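Local coordinates for protein glycoside hydrolase, GH17 family (Formosa sp. Hel1_33_131, PDB 6FCG) that probably hydrolyses internal beta-1,3-glucosidic bonds of laminarin, the storage glucan of algae, as an endo-acting enzyme, at residues N168-K173 / Y178-A183; H137-N142 / L186-H191; N212-G217 / P221-E226; C125-A128 / Q132-N135. One frame throughout, in Å; residues are numbered along the deposited sequence.

Contact 1: N168-K173 / Y178-A183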
loop_
_atom_site.group_PDB
_atom_site.type_symbol
_atom_site.label_atom_id
_atom_site.label_comp_id
_atom_site.label_asym_id
_atom_site.label_seq_id
_atom_site.Cartn_x
_atom_site.Cartn_y
_atom_site.Cartn_z
ATOM N N ASN A 168 -4.643 -36.533 -13.633
ATOM C CA ASN A 168 -5.322 -35.271 -13.737
ATOM C C ASN A 168 -4.362 -34.127 -13.461
ATOM O O ASN A 168 -4.033 -33.821 -12.286
ATOM C CB ASN A 168 -6.508 -35.173 -12.756
ATOM C CG ASN A 168 -7.158 -33.794 -12.807
ATOM O OD1 ASN A 168 -7.766 -33.442 -13.794
ATOM N ND2 ASN A 168 -7.007 -33.020 -11.770
ATOM N N GLU A 169 -3.958 -33.475 -14.539
ATOM C CA GLU A 169 -2.966 -32.405 -14.483
ATOM C C GLU A 169 -1.670 -32.936 -13.885
ATOM O O GLU A 169 -0.910 -32.204 -13.241
ATOM C CB GLU A 169 -3.499 -31.155 -13.748
ATOM C CG GLU A 169 -4.492 -30.374 -14.592
ATOM C CD GLU A 169 -5.143 -29.193 -13.877
ATOM O OE1 GLU A 169 -4.613 -28.808 -12.828
ATOM O OE2 GLU A 169 -6.177 -28.650 -14.345
ATOM N N ALA A 170 -1.407 -34.206 -14.138
ATOM C CA ALA A 170 -0.301 -34.856 -13.500
ATOM C C ALA A 170 1.050 -34.550 -14.142
ATOM O O ALA A 170 2.054 -34.884 -13.553
ATOM C CB ALA A 170 -0.557 -36.364 -13.439
ATOM N N MET A 171 1.060 -33.966 -15.335
ATOM C CA MET A 171 2.296 -33.615 -16.054
ATOM C C MET A 171 2.619 -32.130 -16.027
ATOM O O MET A 171 3.740 -31.736 -16.337
ATOM C CB MET A 171 2.213 -34.041 -17.528
ATOM C CG MET A 171 2.148 -35.544 -17.729
ATOM S SD MET A 171 2.029 -36.066 -19.463
ATOM C CE MET A 171 0.389 -35.469 -19.835
ATOM N N VAL A 172 1.670 -31.305 -15.630
ATOM C CA VAL A 172 1.911 -29.863 -15.655
ATOM C C VAL A 172 2.944 -29.468 -14.572
ATOM O O VAL A 172 2.812 -29.854 -13.406
ATOM C CB VAL A 172 0.584 -29.064 -15.522
ATOM C CG1 VAL A 172 0.099 -28.943 -14.065
ATOM C CG2 VAL A 172 0.718 -27.689 -16.136
ATOM N N LYS A 173 3.957 -28.707 -14.969
ATOM C CA LYS A 173 5.141 -28.471 -14.115
ATOM C C LYS A 173 4.867 -27.594 -12.877
ATOM O O LYS A 173 5.645 -27.614 -11.945
ATOM C CB LYS A 173 6.265 -27.843 -14.907
ATOM C CG LYS A 173 6.673 -28.590 -16.176
ATOM C CD LYS A 173 7.258 -29.954 -15.926
ATOM C CE LYS A 173 7.845 -30.526 -17.207
ATOM N NZ LYS A 173 8.086 -31.985 -17.017
ATOM N N TYR A 178 2.594 -32.930 -6.764
ATOM C CA TYR A 178 2.512 -34.325 -7.242
ATOM C C TYR A 178 2.923 -34.649 -8.673
ATOM O O TYR A 178 2.849 -35.817 -9.063
ATOM C CB TYR A 178 1.070 -34.836 -7.053
ATOM C CG TYR A 178 0.035 -34.151 -7.955
ATOM C CD1 TYR A 178 -0.493 -32.882 -7.642
ATOM C CD2 TYR A 178 -0.423 -34.777 -9.108
ATOM C CE1 TYR A 178 -1.433 -32.275 -8.473
ATOM C CE2 TYR A 178 -1.362 -34.170 -9.929
ATOM C CZ TYR A 178 -1.864 -32.933 -9.617
ATOM O OH TYR A 178 -2.789 -32.380 -10.453
ATOM N N PHE A 179 3.375 -33.670 -9.449
ATOM C CA PHE A 179 3.503 -33.904 -10.876
ATOM C C PHE A 179 4.541 -34.961 -11.212
ATOM O O PHE A 179 5.492 -35.179 -10.475
ATOM C CB PHE A 179 3.722 -32.608 -11.662
ATOM C CG PHE A 179 5.141 -32.091 -11.666
ATOM C CD1 PHE A 179 6.039 -32.505 -12.650
ATOM C CD2 PHE A 179 5.541 -31.090 -10.785
ATOM C CE1 PHE A 179 7.338 -32.002 -12.683
ATOM C CE2 PHE A 179 6.829 -30.574 -10.830
ATOM C CZ PHE A 179 7.733 -31.035 -11.771
ATOM N N VAL A 180 4.338 -35.591 -12.350
ATOM C CA VAL A 180 5.212 -36.630 -12.854
ATOM C C VAL A 180 5.667 -36.275 -14.286
ATOM O O VAL A 180 5.132 -35.352 -14.945
ATOM C CB VAL A 180 4.502 -38.026 -12.803
ATOM C CG1 VAL A 180 4.231 -38.381 -11.371
ATOM C CG2 VAL A 180 3.223 -38.070 -13.666
ATOM N N GLN A 181 6.645 -37.039 -14.760
ATOM C CA GLN A 181 7.106 -36.914 -16.128
ATOM C C GLN A 181 6.144 -37.663 -17.068
ATOM O O GLN A 181 5.449 -38.580 -16.644
ATOM C CB GLN A 181 8.531 -37.466 -16.260
ATOM C CG GLN A 181 9.528 -36.777 -15.360
ATOM C CD GLN A 181 9.617 -35.316 -15.682
ATOM O OE1 GLN A 181 9.145 -34.555 -14.906
ATOM N NE2 GLN A 181 10.136 -34.913 -16.878
ATOM N N PRO A 182 6.110 -37.286 -18.351
ATOM C CA PRO A 182 5.227 -37.977 -19.269
ATOM C C PRO A 182 5.507 -39.478 -19.410
ATOM O O PRO A 182 4.597 -40.211 -19.730
ATOM C CB PRO A 182 5.421 -37.230 -20.587
ATOM C CG PRO A 182 6.672 -36.438 -20.435
ATOM C CD PRO A 182 6.768 -36.132 -18.981
ATOM N N ALA A 183 6.740 -39.921 -19.155
ATOM C CA ALA A 183 7.062 -41.349 -19.166
ATOM C C ALA A 183 6.156 -42.157 -18.245
ATOM O O ALA A 183 5.789 -43.304 -18.581
ATOM C CB ALA A 183 8.524 -41.596 -18.796
HETATM O O HOH W 1 5.736 -33.313 -16.839
#
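The hydroxyl of Tyr178 donates to the carbonyl of Asn168 (OH to O 2.6 Å), the acceptor lying at the ring's edge and the donor in the carbonyl plane. A second direct hydrogen bond joins 168-173 to 178-183: Val180 N donates to Ala170 O at 2.7 Å (170° at the hydrogen). A water adds a third tie: it donates to Met171 O and Val180 O and accepts from Lys173 NZ at 2.7 Å. These bonds fix the loop that follows barrel strand 161-168 and leads into helix 182-197 of the TIM-barrel domain. Asn168-Glu169 sits at the strand's end, consistent with the Asn-Glu pair of related glycosidases; the side chain of Asn168 is bonded to Arg87 and that of Glu169 to His241. Among the apolar contacts, Phe179, with CG placed between the backbone N and the carbonyl carbon (chi1 81°), presents one ring face to Lys173, whose CA stands 4.1 Å from the ring centroid, 4° off the normal, in a CH-pi contact. His136 also stacks on this ring. Met171 SD reaches CB of Pro182 at 3.8 Å, and Ala170 CB meets Val180 CG2 at 4.2 Å.

Contact 2: H137-N142 / L186-H191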
loop_
_atom_site.group_PDB
_atom_site.type_symbol
_atom_site.label_atom_id
_atom_site.label_comp_id
_atom_site.label_asym_id
_atom_site.label_seq_id
_atom_site.Cartn_x
_atom_site.Cartn_y
_atom_site.Cartn_z
ATOM N N HIS A 137 10.811 -37.114 -10.726
ATOM C CA HIS A 137 11.329 -38.052 -11.723
ATOM C C HIS A 137 11.129 -39.504 -11.340
ATOM O O HIS A 137 11.580 -40.366 -12.052
ATOM C CB HIS A 137 12.802 -37.726 -12.027
ATOM C CG HIS A 137 12.972 -36.350 -12.585
ATOM N ND1 HIS A 137 12.836 -36.050 -13.931
ATOM C CD2 HIS A 137 13.179 -35.171 -11.948
ATOM C CE1 HIS A 137 12.991 -34.743 -14.095
ATOM N NE2 HIS A 137 13.189 -34.188 -12.912
ATOM N N GLU A 138 10.455 -39.766 -10.223
ATOM C CA GLU A 138 10.033 -41.123 -9.852
ATOM C C GLU A 138 8.537 -41.065 -9.556
ATOM O O GLU A 138 7.941 -40.016 -9.313
ATOM C CB GLU A 138 10.826 -41.776 -8.672
ATOM N N GLU A 139 7.937 -42.235 -9.588
ATOM C CA GLU A 139 6.518 -42.391 -9.532
ATOM C C GLU A 139 6.152 -42.874 -8.095
ATOM O O GLU A 139 6.991 -43.382 -7.359
ATOM C CB GLU A 139 6.174 -43.348 -10.678
ATOM C CG GLU A 139 5.783 -44.729 -10.201
ATOM C CD GLU A 139 5.090 -45.607 -11.286
ATOM O OE1 GLU A 139 4.242 -45.149 -12.083
ATOM O OE2 GLU A 139 5.426 -46.810 -11.369
ATOM N N SER A 140 4.915 -42.645 -7.669
ATOM C CA SER A 140 4.443 -43.200 -6.407
ATOM C C SER A 140 4.275 -44.713 -6.528
ATOM O O SER A 140 3.724 -45.207 -7.521
ATOM C CB SER A 140 3.104 -42.562 -6.004
ATOM O OG SER A 140 2.535 -43.216 -4.878
ATOM N N GLU A 141 4.683 -45.435 -5.488
ATOM C CA GLU A 141 4.432 -46.863 -5.383
ATOM C C GLU A 141 2.900 -47.165 -5.461
ATOM O O GLU A 141 2.510 -48.254 -5.885
ATOM C CB GLU A 141 4.968 -47.441 -4.051
ATOM C CG GLU A 141 5.033 -49.010 -3.930
ATOM C CD GLU A 141 6.476 -49.602 -3.992
ATOM O OE1 GLU A 141 7.255 -49.081 -3.168
ATOM O OE2 GLU A 141 6.856 -50.566 -4.779
ATOM N N ASN A 142 2.047 -46.209 -5.066
ATOM C CA ASN A 142 0.600 -46.412 -5.080
ATOM C C ASN A 142 -0.137 -46.247 -6.425
ATOM O O ASN A 142 -1.341 -46.501 -6.479
ATOM C CB ASN A 142 -0.059 -45.499 -4.054
ATOM C CG ASN A 142 0.431 -45.767 -2.653
ATOM O OD1 ASN A 142 0.556 -46.910 -2.232
ATOM N ND2 ASN A 142 0.658 -44.719 -1.916
ATOM N N LEU A 186 2.633 -42.398 -19.893
ATOM C CA LEU A 186 2.815 -43.326 -20.998
ATOM C C LEU A 186 2.830 -44.774 -20.540
ATOM O O LEU A 186 2.174 -45.635 -21.119
ATOM C CB LEU A 186 4.124 -43.020 -21.719
ATOM C CG LEU A 186 4.548 -43.933 -22.895
ATOM C CD1 LEU A 186 3.559 -43.850 -24.047
ATOM C CD2 LEU A 186 5.942 -43.552 -23.367
ATOM N N LYS A 187 3.578 -45.036 -19.486
ATOM C CA LYS A 187 3.637 -46.366 -18.890
ATOM C C LYS A 187 2.241 -46.938 -18.620
ATOM O O LYS A 187 1.920 -48.048 -19.021
ATOM C CB LYS A 187 4.442 -46.310 -17.602
ATOM C CG LYS A 187 4.678 -47.648 -16.946
ATOM C CD LYS A 187 5.081 -47.472 -15.486
ATOM C CE LYS A 187 5.102 -48.811 -14.785
ATOM N NZ LYS A 187 5.402 -48.618 -13.337
ATOM N N TRP A 188 1.416 -46.173 -17.921
ATOM C CA TRP A 188 0.092 -46.649 -17.531
ATOM C C TRP A 188 -0.910 -46.620 -18.672
ATOM O O TRP A 188 -1.780 -47.474 -18.749
ATOM C CB TRP A 188 -0.416 -45.897 -16.296
ATOM C CG TRP A 188 0.407 -46.191 -15.098
ATOM C CD1 TRP A 188 1.191 -45.322 -14.422
ATOM C CD2 TRP A 188 0.585 -47.461 -14.485
ATOM N NE1 TRP A 188 1.827 -45.963 -13.392
ATOM C CE2 TRP A 188 1.472 -47.282 -13.409
ATOM C CE3 TRP A 188 0.072 -48.744 -14.743
ATOM C CZ2 TRP A 188 1.853 -48.319 -12.582
ATOM C CZ3 TRP A 188 0.444 -49.783 -13.923
ATOM C CH2 TRP A 188 1.338 -49.565 -12.844
ATOM N N VAL A 189 -0.817 -45.642 -19.554
ATOM C CA VAL A 189 -1.669 -45.680 -20.727
ATOM C C VAL A 189 -1.357 -46.978 -21.476
ATOM O O VAL A 189 -2.266 -47.658 -21.913
ATOM C CB VAL A 189 -1.475 -44.434 -21.619
ATOM C CG1 VAL A 189 -2.107 -44.606 -22.995
ATOM C CG2 VAL A 189 -2.077 -43.221 -20.939
ATOM N N ASN A 190 -0.072 -47.283 -21.664
ATOM C CA ASN A 190 0.324 -48.467 -22.423
ATOM C C ASN A 190 -0.152 -49.732 -21.734
ATOM O O ASN A 190 -0.576 -50.664 -22.401
ATOM C CB ASN A 190 1.850 -48.513 -22.663
ATOM C CG ASN A 190 2.291 -47.657 -23.864
ATOM O OD1 ASN A 190 1.497 -47.328 -24.757
ATOM N ND2 ASN A 190 3.569 -47.324 -23.907
ATOM N N HIS A 191 -0.075 -49.757 -20.410
ATOM C CA HIS A 191 -0.594 -50.868 -19.627
ATOM C C HIS A 191 -2.075 -51.123 -19.933
ATOM O O HIS A 191 -2.481 -52.262 -20.156
ATOM C CB HIS A 191 -0.414 -50.555 -18.147
ATOM C CG HIS A 191 -1.024 -51.557 -17.211
ATOM N ND1 HIS A 191 -0.361 -52.679 -16.762
ATOM C CD2 HIS A 191 -2.223 -51.558 -16.585
ATOM C CE1 HIS A 191 -1.140 -53.348 -15.927
ATOM N NE2 HIS A 191 -2.274 -52.688 -15.799
#
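Lys187 stretches toward Glu139 as a straight rod, its CG anti to the backbone N (chi1 -175°) and every later torsion extended, which carries the ammonium to the carboxylate. Trp188, one residue further along the helix, has its CG anti to the carbonyl carbon (chi1 -66°), and this swing delivers the indole N-H to the same group. Glu139, extended beyond CG, crosses both side chains at about a right angle, and each of its carboxylate oxygens takes one donor. OE2 forms a salt bridge with Lys187 NZ at 2.7 Å, and OE1 accepts from Trp188 NE1 at 2.9 Å with 151° at the hydrogen. Both donors approach on the syn side, somewhat out of the carboxylate plane, which is only moderately tilted against that of the indole. Two bonds to different residues should hold the carboxylate against rotation, and the lysine probably stabilises its negative charge. Lys187 CE also rests over the indole, 3.9 Å above its plane and offset toward the rim. The contact thus ties the loop before helix 143-156 to helix 182-197. Beyond the bond, the indole is packed among Asn143, Ala144 and Ile147 of helix 143-156, Val166 of strand 161-168, and Ile123.

Contact 3: N212-G217 / P221-E226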
loop_
_atom_site.group_PDB
_atom_site.type_symbol
_atom_site.label_atom_id
_atom_site.label_comp_id
_atom_site.label_asym_id
_atom_site.label_seq_id
_atom_site.Cartn_x
_atom_site.Cartn_y
_atom_site.Cartn_z
ATOM N N ASN A 212 -3.502 -30.044 -18.544
ATOM C CA ASN A 212 -3.379 -28.683 -19.050
ATOM C C ASN A 212 -2.884 -28.643 -20.487
ATOM O O ASN A 212 -2.063 -29.451 -20.899
ATOM C CB ASN A 212 -2.379 -27.932 -18.180
ATOM C CG ASN A 212 -2.303 -26.461 -18.509
ATOM O OD1 ASN A 212 -1.392 -26.008 -19.228
ATOM N ND2 ASN A 212 -3.229 -25.688 -17.949
ATOM N N PHE A 213 -3.364 -27.667 -21.225
ATOM C CA PHE A 213 -2.977 -27.494 -22.609
ATOM C C PHE A 213 -1.467 -27.524 -22.823
ATOM O O PHE A 213 -1.000 -28.025 -23.836
ATOM C CB PHE A 213 -3.565 -26.181 -23.175
ATOM C CG PHE A 213 -2.830 -24.964 -22.744
ATOM C CD1 PHE A 213 -3.029 -24.425 -21.494
ATOM C CD2 PHE A 213 -1.916 -24.356 -23.598
ATOM C CE1 PHE A 213 -2.349 -23.278 -21.104
ATOM C CE2 PHE A 213 -1.224 -23.219 -23.218
ATOM C CZ PHE A 213 -1.445 -22.680 -21.970
ATOM N N ALA A 214 -0.717 -26.939 -21.901
ATOM C CA ALA A 214 0.737 -26.881 -22.020
ATOM C C ALA A 214 1.372 -28.267 -21.901
ATOM O O ALA A 214 2.346 -28.569 -22.573
ATOM C CB ALA A 214 1.316 -25.922 -20.969
ATOM N N SER A 215 0.814 -29.103 -21.048
ATOM C CA SER A 215 1.294 -30.486 -20.887
ATOM C C SER A 215 1.129 -31.323 -22.149
ATOM O O SER A 215 1.906 -32.218 -22.401
ATOM C CB SER A 215 0.545 -31.179 -19.743
ATOM O OG SER A 215 0.638 -30.418 -18.560
ATOM N N TRP A 216 0.114 -31.000 -22.932
ATOM C CA TRP A 216 -0.112 -31.646 -24.197
ATOM C C TRP A 216 0.619 -30.988 -25.335
ATOM O O TRP A 216 0.347 -31.286 -26.495
ATOM C CB TRP A 216 -1.617 -31.688 -24.513
ATOM C CG TRP A 216 -2.365 -32.795 -23.802
ATOM C CD1 TRP A 216 -3.411 -32.648 -22.917
ATOM C CD2 TRP A 216 -2.117 -34.182 -23.913
ATOM N NE1 TRP A 216 -3.825 -33.882 -22.480
ATOM C CE2 TRP A 216 -3.063 -34.841 -23.103
ATOM C CE3 TRP A 216 -1.212 -34.937 -24.647
ATOM C CZ2 TRP A 216 -3.120 -36.231 -23.004
ATOM C CZ3 TRP A 216 -1.259 -36.335 -24.541
ATOM C CH2 TRP A 216 -2.204 -36.959 -23.716
ATOM N N GLY A 217 1.558 -30.098 -25.034
ATOM C CA GLY A 217 2.398 -29.483 -26.059
ATOM C C GLY A 217 1.950 -28.155 -26.634
ATOM O O GLY A 217 2.590 -27.659 -27.532
ATOM N N PRO A 221 7.740 -24.843 -24.997
ATOM C CA PRO A 221 8.306 -26.022 -25.700
ATOM C C PRO A 221 9.198 -26.953 -24.848
ATOM O O PRO A 221 9.588 -28.023 -25.307
ATOM C CB PRO A 221 9.082 -25.407 -26.877
ATOM C CG PRO A 221 9.348 -24.011 -26.448
ATOM C CD PRO A 221 8.169 -23.581 -25.622
ATOM N N GLN A 222 9.523 -26.538 -23.638
ATOM C CA GLN A 222 10.116 -27.421 -22.638
ATOM C C GLN A 222 9.416 -28.772 -22.547
ATOM O O GLN A 222 10.050 -29.793 -22.252
ATOM C CB GLN A 222 10.037 -26.713 -21.289
ATOM C CG GLN A 222 10.650 -27.451 -20.132
ATOM C CD GLN A 222 10.350 -26.790 -18.792
ATOM O OE1 GLN A 222 10.303 -25.557 -18.694
ATOM N NE2 GLN A 222 10.253 -27.594 -17.741
ATOM N N TYR A 223 8.096 -28.757 -22.722
ATOM C CA TYR A 223 7.280 -29.984 -22.685
ATOM C C TYR A 223 7.495 -30.884 -23.923
ATOM O O TYR A 223 7.254 -32.090 -23.840
ATOM C CB TYR A 223 5.786 -29.645 -22.558
ATOM C CG TYR A 223 5.326 -29.075 -21.233
ATOM C CD1 TYR A 223 4.933 -29.903 -20.204
ATOM C CD2 TYR A 223 5.270 -27.686 -21.011
ATOM C CE1 TYR A 223 4.505 -29.374 -18.985
ATOM C CE2 TYR A 223 4.824 -27.159 -19.816
ATOM C CZ TYR A 223 4.439 -28.003 -18.806
ATOM O OH TYR A 223 4.005 -27.491 -17.620
ATOM N N HIS A 224 7.996 -30.333 -25.037
ATOM C CA HIS A 224 8.159 -31.107 -26.286
ATOM C C HIS A 224 9.280 -32.148 -26.257
ATOM O O HIS A 224 10.283 -31.987 -26.937
ATOM C CB HIS A 224 8.393 -30.187 -27.483
ATOM C CG HIS A 224 7.301 -29.204 -27.709
ATOM N ND1 HIS A 224 7.458 -28.095 -28.513
ATOM C CD2 HIS A 224 6.054 -29.122 -27.185
ATOM C CE1 HIS A 224 6.337 -27.393 -28.507
ATOM N NE2 HIS A 224 5.468 -27.995 -27.707
ATOM N N VAL A 225 9.073 -33.234 -25.524
ATOM C CA VAL A 225 10.066 -34.295 -25.359
ATOM C C VAL A 225 9.553 -35.567 -26.048
ATOM O O VAL A 225 8.353 -35.703 -26.353
ATOM C CB VAL A 225 10.455 -34.518 -23.861
ATOM C CG1 VAL A 225 10.934 -33.211 -23.228
ATOM C CG2 VAL A 225 9.315 -35.074 -23.020
ATOM N N GLU A 226 10.465 -36.483 -26.318
ATOM C CA GLU A 226 10.118 -37.747 -26.954
ATOM C C GLU A 226 8.965 -38.487 -26.239
ATOM O O GLU A 226 8.022 -38.928 -26.918
ATOM C CB GLU A 226 11.398 -38.603 -27.032
ATOM C CG GLU A 226 11.302 -40.105 -27.429
ATOM C CD GLU A 226 11.766 -40.462 -28.837
ATOM O OE1 GLU A 226 12.197 -39.583 -29.616
ATOM O OE2 GLU A 226 11.677 -41.668 -29.172
#
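Tyr223 lays one face of its ring against the first turn of the short helix 214-218, which follows barrel strand 206-212 in this TIM-barrel domain. Its CG lies anti to the carbonyl carbon (chi1 -70°), and this turns the ring over the backbone: Ala214 O stands 3.3 Å above the ring plane, toward the rim, and Ser215 N lies over the centre. Ser215 CA makes an off-centre CH-pi contact, 29° from the ring normal, while Ala214 CB packs on CE2 of Tyr223 at 3.9 Å. At its far end the phenol is bonded to the backbone N of Lys173, so the ring links helix 214-218 to the loop after strand 161-168; the Tyr223 side chain is about 9 Å from a bound calcium ion. Replacing the ring by the methyl of an alanine is likely to leave a gap beside Ala214 and Ser215 and the Lys173 amide without its hydroxyl partner. The helix start is capped by Asn212, whose OD1 accepts from Ala214 N at 2.9 Å, the donor well above the plane of the amide carbonyl. Ser215 OG turns instead to Asp211. Further along the helix, Gly217 has a positive phi (94°), a backbone shape that glycine adopts readily. Its own carbonyl faces His224, the centre of an inverse gamma turn. The imidazole lies with one face over Pro221 CA, stacks with Tyr291, and directs its edge to the helix: NE2 donates to Gly217 O at 2.9 Å, with the acceptor close to the ring plane.

Contact 4: C125-A128 / Q132-N135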
loop_
_atom_site.group_PDB
_atom_site.type_symbol
_atom_site.label_atom_id
_atom_site.label_comp_id
_atom_site.label_asym_id
_atom_site.label_seq_id
_atom_site.Cartn_x
_atom_site.Cartn_y
_atom_site.Cartn_z
ATOM N N CYS A 125 3.601 -38.518 -8.173
ATOM C CA CYS A 125 5.034 -38.690 -8.100
ATOM C C CYS A 125 5.414 -39.242 -6.745
ATOM O O CYS A 125 4.600 -39.272 -5.827
ATOM C CB CYS A 125 5.733 -37.343 -8.291
ATOM S SG CYS A 125 5.722 -36.189 -6.867
ATOM N N LYS A 126 6.662 -39.680 -6.625
ATOM C CA LYS A 126 7.159 -40.259 -5.379
ATOM C C LYS A 126 7.056 -39.287 -4.190
ATOM O O LYS A 126 7.468 -38.139 -4.288
ATOM C CB LYS A 126 8.600 -40.707 -5.528
ATOM C CG LYS A 126 9.126 -41.484 -4.323
ATOM C CD LYS A 126 10.570 -41.876 -4.560
ATOM C CE LYS A 126 11.055 -42.858 -3.513
ATOM N NZ LYS A 126 12.527 -42.653 -3.326
ATOM N N ASN A 127 6.502 -39.797 -3.081
ATOM C CA ASN A 127 6.303 -39.050 -1.830
ATOM C C ASN A 127 5.283 -37.935 -1.850
ATOM O O ASN A 127 5.089 -37.255 -0.855
ATOM C CB ASN A 127 7.633 -38.531 -1.221
ATOM C CG ASN A 127 8.606 -39.636 -0.820
ATOM O OD1 ASN A 127 9.814 -39.403 -0.754
ATOM N ND2 ASN A 127 8.096 -40.802 -0.471
ATOM N N ALA A 128 4.540 -37.794 -2.925
ATOM C CA ALA A 128 3.388 -36.900 -2.910
ATOM C C ALA A 128 2.474 -37.143 -1.697
ATOM O O ALA A 128 2.242 -38.267 -1.289
ATOM C CB ALA A 128 2.585 -37.078 -4.178
ATOM N N GLN A 132 7.911 -36.534 3.281
ATOM C CA GLN A 132 9.183 -36.921 2.721
ATOM C C GLN A 132 9.518 -36.093 1.456
ATOM O O GLN A 132 8.628 -35.574 0.811
ATOM C CB GLN A 132 9.166 -38.439 2.367
ATOM C CG GLN A 132 9.252 -39.434 3.532
ATOM C CD GLN A 132 10.267 -39.051 4.595
ATOM O OE1 GLN A 132 11.481 -39.151 4.365
ATOM N NE2 GLN A 132 9.782 -38.585 5.753
ATOM N N PRO A 133 10.803 -36.003 1.082
ATOM C CA PRO A 133 11.159 -35.212 -0.097
ATOM C C PRO A 133 10.505 -35.685 -1.405
ATOM O O PRO A 133 10.615 -36.856 -1.736
ATOM C CB PRO A 133 12.686 -35.374 -0.204
ATOM C CG PRO A 133 13.134 -35.924 1.101
ATOM C CD PRO A 133 11.977 -36.595 1.741
ATOM N N LEU A 134 9.851 -34.785 -2.132
ATOM C CA LEU A 134 9.241 -35.132 -3.407
ATOM C C LEU A 134 10.297 -35.409 -4.460
ATOM O O LEU A 134 11.377 -34.802 -4.446
ATOM C CB LEU A 134 8.374 -33.991 -3.926
ATOM C CG LEU A 134 7.184 -33.562 -3.093
ATOM C CD1 LEU A 134 6.489 -32.381 -3.737
ATOM C CD2 LEU A 134 6.192 -34.672 -2.917
ATOM N N ASN A 135 10.007 -36.368 -5.342
ATOM C CA ASN A 135 10.842 -36.635 -6.509
ATOM C C ASN A 135 9.941 -36.742 -7.727
ATOM O O ASN A 135 9.249 -37.741 -7.912
ATOM C CB ASN A 135 11.652 -37.913 -6.317
ATOM C CG ASN A 135 12.660 -38.155 -7.432
ATOM O OD1 ASN A 135 12.697 -37.466 -8.454
ATOM N ND2 ASN A 135 13.445 -39.183 -7.258
#
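Lys126 and Asn135 form an antiparallel hydrogen-bonded pair. Asn135 N donates to Lys126 O at 3.3 Å (165° at the hydrogen), whereas the return bond from Lys126 N to Asn135 O is weak, at 3.5 Å. Their side chains leave on the same face, CB of Lys126 lying 4.2 Å from CB of Asn135. Beside the pair, Leu134, with CG anti to the carbonyl carbon (chi1 -62°), brings CD2 against the turn, 3.5 Å from Asn127 O, with Cys125 SG a little further away. CB of Asn127 lies 3.5 Å from Pro133 O. One step out, a type II turn from Cys125 to Ala128, closed by Ala128 N to Cys125 O at 3.3 Å, probably helps set this geometry; Asn127 is its third residue, at positive phi (68°). A valine here would probably adopt that backbone less readily, disturbing the turn and its closing bond. Further out, Thr130 OG1 is bonded to both Asn127 O and Gln132 N, and Asn135 OD1 to His137 N. Ser283 of a second subunit bonds Leu134 O. With one sound and one weak bond across the pair and no charged pairing, the hairpin-like loop probably owes its shape as much to the turn and its threonine as to direct cross-strand bonding.

Contact 1 is the buried one; contacts 2 and 3 are partly buried, and contact 4 is at the surface, also facing a second subunit. The chemistry differs with place: backbone bonds, a bridging water and apolar packing in contact 1, an aromatic face, capping and an imidazole-to-carbonyl bond from His224 to Gly217 in contact 3, a salt bridge on the helix flank in contact 2, and mostly main-chain turn bonding in contact 4. Contacts 1 and 2 share helix 182-197, holding its start and its side. Contact 1 touches all the others: Val172 packs on Ser215 of contact 3, and Tyr178 O meets Cys125 N of contact 4. Contacts 3 and 4 remain about 13 Å apart at their nearest atoms.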